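Local coordinates for protein DNA polymerase (Bacillus phage phi29, PDB 2PY5) that replicates the viral genome from a protein primer by processive, faithful strand-displacement DNA synthesis, and proofreads with its 3'-5' exonuclease activity, at residues E296-I304 and G312-G320; V210-L218 and L263-F271. The protein carries 2 engineered substitutions. All blocks are in the same frame, centred on the assembly; numbering follows the deposited sequence.

Contact 1 of 2, residues E296-I304 and G312-G320; sequences EGYIPTIQI and GNEYLKSSG. With EDO (1,2-ethanediol), chain J; nucleotides of chain B.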
# COMPACT_ATOMS: atom_id res chain seq x y z
N GLU F 296 9.35 8.19 -32.41
CA GLU F 296 10.76 8.00 -32.12
C GLU F 296 11.20 9.13 -31.18
O GLU F 296 10.76 10.28 -31.30
CB GLU F 296 11.62 7.94 -33.40
CG GLU F 296 11.29 6.76 -34.37
CD GLU F 296 11.64 5.35 -33.83
OE1 GLU F 296 12.83 5.11 -33.52
OE2 GLU F 296 10.73 4.48 -33.73
N GLY F 297 12.00 8.79 -30.18
CA GLY F 297 12.49 9.77 -29.22
C GLY F 297 11.61 10.02 -28.01
O GLY F 297 11.92 10.87 -27.19
N TYR F 298 10.52 9.26 -27.90
CA TYR F 298 9.55 9.46 -26.83
C TYR F 298 9.39 8.19 -25.96
O TYR F 298 9.49 7.05 -26.45
CB TYR F 298 8.20 9.86 -27.41
CG TYR F 298 8.03 11.36 -27.66
CD1 TYR F 298 8.23 11.91 -28.92
CD2 TYR F 298 7.67 12.20 -26.63
CE1 TYR F 298 8.04 13.30 -29.13
CE2 TYR F 298 7.48 13.58 -26.83
CZ TYR F 298 7.66 14.11 -28.08
OH TYR F 298 7.47 15.48 -28.27
N ILE F 299 9.19 8.44 -24.68
CA ILE F 299 8.90 7.40 -23.70
C ILE F 299 7.45 6.95 -23.87
O ILE F 299 6.55 7.77 -24.01
CB ILE F 299 9.08 7.97 -22.26
CG1 ILE F 299 10.53 8.37 -22.01
CG2 ILE F 299 8.58 6.97 -21.19
CD1 ILE F 299 10.71 9.13 -20.67
N PRO F 300 7.21 5.63 -23.83
CA PRO F 300 5.83 5.17 -23.89
C PRO F 300 5.05 5.43 -22.62
O PRO F 300 5.61 5.36 -21.51
CB PRO F 300 5.99 3.66 -24.12
CG PRO F 300 7.23 3.33 -23.39
CD PRO F 300 8.15 4.50 -23.68
N THR F 301 3.77 5.73 -22.78
CA THR F 301 2.90 6.10 -21.68
C THR F 301 1.59 5.29 -21.63
O THR F 301 0.84 5.43 -20.68
CB THR F 301 2.58 7.61 -21.73
OG1 THR F 301 1.71 7.90 -22.84
CG2 THR F 301 3.87 8.45 -21.87
N ILE F 302 1.34 4.43 -22.61
CA ILE F 302 0.11 3.64 -22.64
C ILE F 302 0.38 2.23 -22.12
O ILE F 302 1.23 1.52 -22.64
CB ILE F 302 -0.47 3.52 -24.05
CG1 ILE F 302 -0.81 4.89 -24.62
CG2 ILE F 302 -1.72 2.60 -24.05
CD1 ILE F 302 -1.18 4.85 -26.13
N GLN F 303 -0.38 1.86 -21.10
CA GLN F 303 -0.34 0.53 -20.53
C GLN F 303 -1.76 0.01 -20.59
O GLN F 303 -2.67 0.66 -20.10
CB GLN F 303 0.13 0.61 -19.07
CG GLN F 303 0.43 -0.72 -18.42
CD GLN F 303 0.87 -0.54 -16.98
OE1 GLN F 303 0.09 -0.12 -16.13
NE2 GLN F 303 2.12 -0.86 -16.70
N ILE F 304 -1.94 -1.16 -21.21
CA ILE F 304 -3.27 -1.79 -21.33
C ILE F 304 -3.28 -3.13 -20.60
O ILE F 304 -2.55 -4.06 -20.96
CB ILE F 304 -3.66 -2.01 -22.80
CG1 ILE F 304 -3.68 -0.69 -23.57
CG2 ILE F 304 -5.03 -2.67 -22.89
CD1 ILE F 304 -3.85 -0.86 -25.06
N GLY F 312 0.02 -4.15 -17.26
CA GLY F 312 0.66 -4.59 -18.50
C GLY F 312 1.47 -5.88 -18.37
O GLY F 312 1.03 -6.93 -18.84
N ASN F 313 2.64 -5.83 -17.73
CA ASN F 313 3.15 -4.65 -17.01
C ASN F 313 3.76 -3.57 -17.89
O ASN F 313 3.88 -2.42 -17.47
CB ASN F 313 4.21 -5.08 -15.99
CG ASN F 313 3.67 -6.04 -14.95
OD1 ASN F 313 4.26 -7.10 -14.69
ND2 ASN F 313 2.54 -5.69 -14.34
N GLU F 314 4.16 -3.92 -19.11
CA GLU F 314 4.99 -3.03 -19.92
C GLU F 314 4.20 -1.96 -20.68
O GLU F 314 3.03 -2.15 -21.02
CB GLU F 314 5.86 -3.85 -20.87
CG GLU F 314 6.76 -4.85 -20.15
CD GLU F 314 7.95 -5.30 -20.98
OE1 GLU F 314 8.65 -4.44 -21.55
OE2 GLU F 314 8.20 -6.52 -21.05
N TYR F 315 4.85 -0.83 -20.91
CA TYR F 315 4.28 0.27 -21.68
C TYR F 315 4.52 0.01 -23.15
O TYR F 315 5.59 -0.42 -23.55
CB TYR F 315 4.87 1.61 -21.20
CG TYR F 315 4.30 1.98 -19.87
CD1 TYR F 315 4.85 1.48 -18.68
CD2 TYR F 315 3.16 2.76 -19.79
CE1 TYR F 315 4.29 1.80 -17.46
CE2 TYR F 315 2.60 3.07 -18.58
CZ TYR F 315 3.17 2.59 -17.42
OH TYR F 315 2.58 2.92 -16.24
N LEU F 316 3.49 0.28 -23.95
CA LEU F 316 3.43 -0.26 -25.30
C LEU F 316 3.99 0.72 -26.31
O LEU F 316 3.72 1.93 -26.25
CB LEU F 316 1.98 -0.59 -25.67
CG LEU F 316 1.29 -1.61 -24.75
CD1 LEU F 316 -0.21 -1.71 -25.05
CD2 LEU F 316 1.95 -2.96 -24.88
N LYS F 317 4.74 0.16 -27.25
CA LYS F 317 5.22 0.88 -28.42
C LYS F 317 4.13 0.95 -29.48
O LYS F 317 4.06 1.91 -30.24
CB LYS F 317 6.45 0.18 -29.00
CG LYS F 317 7.23 0.97 -30.03
CD LYS F 317 8.44 0.15 -30.52
CE LYS F 317 9.63 1.03 -30.90
NZ LYS F 317 10.90 0.25 -31.10
N SER F 318 3.28 -0.08 -29.53
CA SER F 318 2.27 -0.22 -30.57
C SER F 318 1.01 -0.90 -30.04
O SER F 318 1.09 -1.76 -29.16
CB SER F 318 2.84 -1.08 -31.69
OG SER F 318 1.91 -1.19 -32.76
N SER F 319 -0.13 -0.55 -30.62
CA SER F 319 -1.37 -1.24 -30.36
C SER F 319 -1.42 -2.61 -31.07
O SER F 319 -2.23 -3.46 -30.73
CB SER F 319 -2.56 -0.36 -30.77
OG SER F 319 -2.40 0.14 -32.09
N GLY F 320 -0.55 -2.82 -32.04
CA GLY F 320 -0.44 -4.13 -32.67
C GLY F 320 -1.74 -4.65 -33.25
O GLY F 320 -2.06 -5.83 -33.15
C1 EDO J . 11.15 4.62 -29.09
O1 EDO J . 11.03 6.03 -28.89
C2 EDO J . 10.90 4.27 -30.55
O2 EDO J . 9.50 4.20 -30.85
P DG B 2 5.69 -12.87 -11.68
OP1 DG B 2 6.78 -13.37 -10.80
OP2 DG B 2 4.93 -13.85 -12.49
O5' DG B 2 4.63 -12.05 -10.80
C5' DG B 2 4.40 -12.38 -9.43
C4' DG B 2 3.05 -11.88 -8.95
O4' DG B 2 2.99 -10.43 -9.10
C3' DG B 2 1.85 -12.43 -9.70
O3' DG B 2 0.84 -12.81 -8.75
C2' DG B 2 1.43 -11.28 -10.61
C1' DG B 2 1.80 -10.06 -9.77
N9 DG B 2 2.07 -8.81 -10.49
C8 DG B 2 2.49 -8.67 -11.80
N7 DG B 2 2.65 -7.44 -12.16
C5 DG B 2 2.31 -6.70 -11.04
C6 DG B 2 2.29 -5.29 -10.85
O6 DG B 2 2.58 -4.40 -11.68
N1 DG B 2 1.89 -4.94 -9.56
C2 DG B 2 1.55 -5.85 -8.57
N2 DG B 2 1.18 -5.32 -7.40
N3 DG B 2 1.56 -7.17 -8.74
C4 DG B 2 1.95 -7.53 -10.00
O HOH W 1 0.47 -3.04 -21.26
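Q303 lies flat over the Y315 ring. Its CB makes a CH-pi contact 4.0 Å from the centroid of the Y315 ring, and the chain runs on across that face until the amide is stacked with its plane only 24° from that of the ring. CG stands anti to the backbone N (chi1 -171°) and the extended chain carries the amide over the CE1-CZ side of the ring, where NE2 also donates to the backbone O of N313; that separation is very short and N313 is poorly ordered, so its exact length is doubtful. A glutamine suits the place because its methylenes pack on an aromatic face while its amide reaches a backbone carbonyl.

The tyrosine is also held from its root. P300 meets it at about a right angle, with P300 CG 3.7 Å from Y315 CB, and T301 borders the ring edge, its C 3.5 Å from Y315 CD2. Beyond the ring, L316 N gives a nearly straight bond of 2.9 Å to I302 O (163° at the hydrogen). I304 CD1 and L316 CD1 touch at 3.7 Å, and a water joins I304 N to E314 O.

N313 follows a cis peptide bond, and its ND2 donates 2.8 Å to N7 of guanine DG2 of chain B. With one direct backbone bond between the two loop segments, the Y315-Q303 stack is a main part of their fit, P300, L316 and I304 adding to it, next to an asparagine whose amide lies at the Hoogsteen edge of a guanine, although its poor order leaves the detail less certain.

Contact 2 of 2, residues V210-L218 and L263-F271; sequences VFPTLSLGL and LPYGEPIVF. With EDO (1,2-ethanediol), chain M.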
# COMPACT_ATOMS: atom_id res chain seq x y z
N VAL F 210 -18.98 19.99 -2.54
CA VAL F 210 -17.97 19.91 -3.60
C VAL F 210 -17.67 18.49 -4.07
O VAL F 210 -17.18 18.31 -5.19
CB VAL F 210 -16.65 20.64 -3.24
CG1 VAL F 210 -16.96 22.09 -2.78
CG2 VAL F 210 -15.84 19.90 -2.24
N PHE F 211 -17.96 17.48 -3.24
CA PHE F 211 -17.76 16.07 -3.65
C PHE F 211 -19.09 15.32 -3.57
O PHE F 211 -19.28 14.47 -2.68
CB PHE F 211 -16.69 15.41 -2.79
CG PHE F 211 -15.38 16.12 -2.80
CD1 PHE F 211 -14.79 16.55 -1.62
CD2 PHE F 211 -14.73 16.39 -4.01
CE1 PHE F 211 -13.57 17.21 -1.64
CE2 PHE F 211 -13.51 17.04 -4.04
CZ PHE F 211 -12.92 17.45 -2.86
N PRO F 212 -20.00 15.62 -4.51
CA PRO F 212 -21.30 14.99 -4.53
C PRO F 212 -21.18 13.51 -4.87
O PRO F 212 -20.20 13.08 -5.52
CB PRO F 212 -22.04 15.75 -5.63
CG PRO F 212 -20.98 16.19 -6.54
CD PRO F 212 -19.84 16.54 -5.64
N THR F 213 -22.16 12.74 -4.44
CA THR F 213 -22.17 11.31 -4.68
C THR F 213 -22.56 11.06 -6.11
O THR F 213 -23.64 11.47 -6.54
CB THR F 213 -23.18 10.61 -3.76
OG1 THR F 213 -22.92 10.97 -2.41
CG2 THR F 213 -23.09 9.10 -3.93
N LEU F 214 -21.68 10.41 -6.87
CA LEU F 214 -21.99 10.06 -8.24
C LEU F 214 -22.78 8.75 -8.28
O LEU F 214 -22.66 7.88 -7.41
CB LEU F 214 -20.72 9.93 -9.08
CG LEU F 214 -19.81 11.17 -9.22
CD1 LEU F 214 -18.93 10.94 -10.46
CD2 LEU F 214 -20.56 12.48 -9.31
N SER F 215 -23.60 8.62 -9.32
CA SER F 215 -24.29 7.37 -9.54
C SER F 215 -23.27 6.26 -9.75
O SER F 215 -22.11 6.49 -10.14
CB SER F 215 -25.19 7.47 -10.75
OG SER F 215 -24.43 7.50 -11.94
N LEU F 216 -23.69 5.03 -9.52
CA LEU F 216 -22.80 3.90 -9.74
C LEU F 216 -22.34 3.81 -11.20
O LEU F 216 -21.19 3.48 -11.46
CB LEU F 216 -23.47 2.60 -9.30
CG LEU F 216 -23.72 2.52 -7.78
CD1 LEU F 216 -24.55 1.27 -7.43
CD2 LEU F 216 -22.42 2.55 -6.99
N GLY F 217 -23.23 4.12 -12.14
CA GLY F 217 -22.87 4.07 -13.57
C GLY F 217 -21.82 5.11 -13.93
O GLY F 217 -20.87 4.83 -14.69
N LEU F 218 -21.97 6.31 -13.40
CA LEU F 218 -20.99 7.36 -13.68
C LEU F 218 -19.69 7.05 -12.99
O LEU F 218 -18.62 7.27 -13.56
CB LEU F 218 -21.50 8.74 -13.26
CG LEU F 218 -22.59 9.34 -14.15
CD1 LEU F 218 -22.89 10.75 -13.68
CD2 LEU F 218 -22.19 9.33 -15.64
N LEU F 263 -7.62 20.46 -9.95
CA LEU F 263 -8.27 19.19 -9.61
C LEU F 263 -9.79 19.30 -9.68
O LEU F 263 -10.36 20.38 -9.46
CB LEU F 263 -7.83 18.69 -8.25
CG LEU F 263 -6.34 18.36 -8.08
CD1 LEU F 263 -5.95 18.15 -6.62
CD2 LEU F 263 -6.02 17.13 -8.94
N PRO F 264 -10.47 18.19 -10.00
CA PRO F 264 -11.90 18.23 -10.26
C PRO F 264 -12.77 18.25 -9.01
O PRO F 264 -12.40 17.68 -7.97
CB PRO F 264 -12.13 16.90 -11.01
CG PRO F 264 -11.17 16.00 -10.35
CD PRO F 264 -9.94 16.82 -10.19
N TYR F 265 -13.95 18.86 -9.13
CA TYR F 265 -14.97 18.76 -8.10
C TYR F 265 -16.36 18.90 -8.73
O TYR F 265 -16.51 19.24 -9.94
CB TYR F 265 -14.75 19.83 -7.01
CG TYR F 265 -15.13 21.23 -7.43
CD1 TYR F 265 -16.39 21.74 -7.16
CD2 TYR F 265 -14.23 22.03 -8.11
CE1 TYR F 265 -16.75 23.01 -7.55
CE2 TYR F 265 -14.60 23.34 -8.52
CZ TYR F 265 -15.86 23.79 -8.25
OH TYR F 265 -16.23 25.09 -8.64
N GLY F 266 -17.38 18.64 -7.91
CA GLY F 266 -18.75 18.83 -8.31
C GLY F 266 -19.36 17.77 -9.20
O GLY F 266 -18.74 16.73 -9.48
N GLU F 267 -20.58 18.04 -9.65
CA GLU F 267 -21.31 17.10 -10.49
C GLU F 267 -20.74 17.19 -11.90
O GLU F 267 -20.68 18.29 -12.46
CB GLU F 267 -22.80 17.41 -10.54
CG GLU F 267 -23.63 16.32 -11.24
CD GLU F 267 -23.66 14.97 -10.48
OE1 GLU F 267 -23.69 15.00 -9.23
OE2 GLU F 267 -23.66 13.88 -11.13
N PRO F 268 -20.34 16.07 -12.47
CA PRO F 268 -19.88 16.15 -13.85
C PRO F 268 -21.00 16.38 -14.85
O PRO F 268 -22.18 16.16 -14.54
CB PRO F 268 -19.27 14.76 -14.09
CG PRO F 268 -19.98 13.88 -13.18
CD PRO F 268 -20.23 14.70 -11.94
N ILE F 269 -20.62 16.81 -16.05
CA ILE F 269 -21.52 16.86 -17.18
C ILE F 269 -21.05 15.83 -18.22
O ILE F 269 -19.87 15.79 -18.59
CB ILE F 269 -21.59 18.26 -17.80
CG1 ILE F 269 -22.23 19.23 -16.80
CG2 ILE F 269 -22.38 18.25 -19.10
CD1 ILE F 269 -22.27 20.66 -17.29
N VAL F 270 -21.98 14.99 -18.65
CA VAL F 270 -21.69 13.98 -19.68
C VAL F 270 -21.79 14.63 -21.06
O VAL F 270 -22.68 15.47 -21.31
CB VAL F 270 -22.72 12.83 -19.63
CG1 VAL F 270 -22.52 11.85 -20.78
CG2 VAL F 270 -22.65 12.12 -18.30
N PHE F 271 -20.90 14.22 -21.97
CA PHE F 271 -20.97 14.65 -23.37
C PHE F 271 -20.75 13.47 -24.30
O PHE F 271 -20.12 12.49 -23.91
CB PHE F 271 -19.94 15.76 -23.67
CG PHE F 271 -18.52 15.38 -23.40
CD1 PHE F 271 -17.74 14.73 -24.36
CD2 PHE F 271 -17.93 15.67 -22.17
CE1 PHE F 271 -16.43 14.37 -24.10
CE2 PHE F 271 -16.62 15.33 -21.91
CZ PHE F 271 -15.87 14.67 -22.86
C1 EDO M . -23.20 14.39 -0.48
O1 EDO M . -23.28 15.56 -1.31
C2 EDO M . -22.02 13.51 -0.88
O2 EDO M . -20.76 14.01 -0.43
O HOH W 2 -25.03 13.62 -7.41
O HOH W 3 -24.55 11.21 -10.54
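P264 O sits near the plane of the F211 ring at an edge, 4.1 Å from F211 CE2, while the methyl V210 CG2 lies over the centre of one face. The Y265 ring in turn receives V210 O at its edge; with CG tucked over the backbone (chi1 74°), its CD1 comes beside V210 CB. V210 O also accepts from G266 N at 2.7 Å. G266 has positive phi, which favours glycine, and here the chain turns a corner between strands 263-265 and 267-272. Against this corner lies the linker between helices 204-210 and 216-223. The contact thus joins the 192-229 region, involved in DNA binding and in coordinating synthesis with degradation, to the polymerisation region; Y265 lies beside T356, which binds single-stranded DNA. P212, lacking an N-H, lays CG 3.5 Å from G266 C. L214 and P268 meet tip to tip in a tight contact, CD2 to CD at 3.5 Å. The L218 and V270 side chains cross at a slant, L218 CD2 3.9 Å from V270 CG2. Bent at chi2 (66°), E267 runs antiparallel alongside L214 and reaches the linker backbone through two waters, one from OE1 to T213 O, the other from OE2 to S215 N.

In the fold
Both segments of contact 2 come earlier in the chain than those of contact 1; the centres lie 30 Å apart and the nearest atoms about 18 Å. One antiparallel sheet relates them: strands 263-265 and 267-272 of contact 2 pair with strand 340-356, which pairs with 283-294, and the loop from 283-294 to 324-329 holds both segments of contact 1. Helix 427-447 touches both contacts. This sheet and loop probably belong to TPR1, the insertion characteristic of protein-primed B-family polymerases. Contact 2 joins it to the 192-229 region, whereas contact 1 shapes a loop at the bound DNA, so one insertion meets that region in one place and the DNA in another.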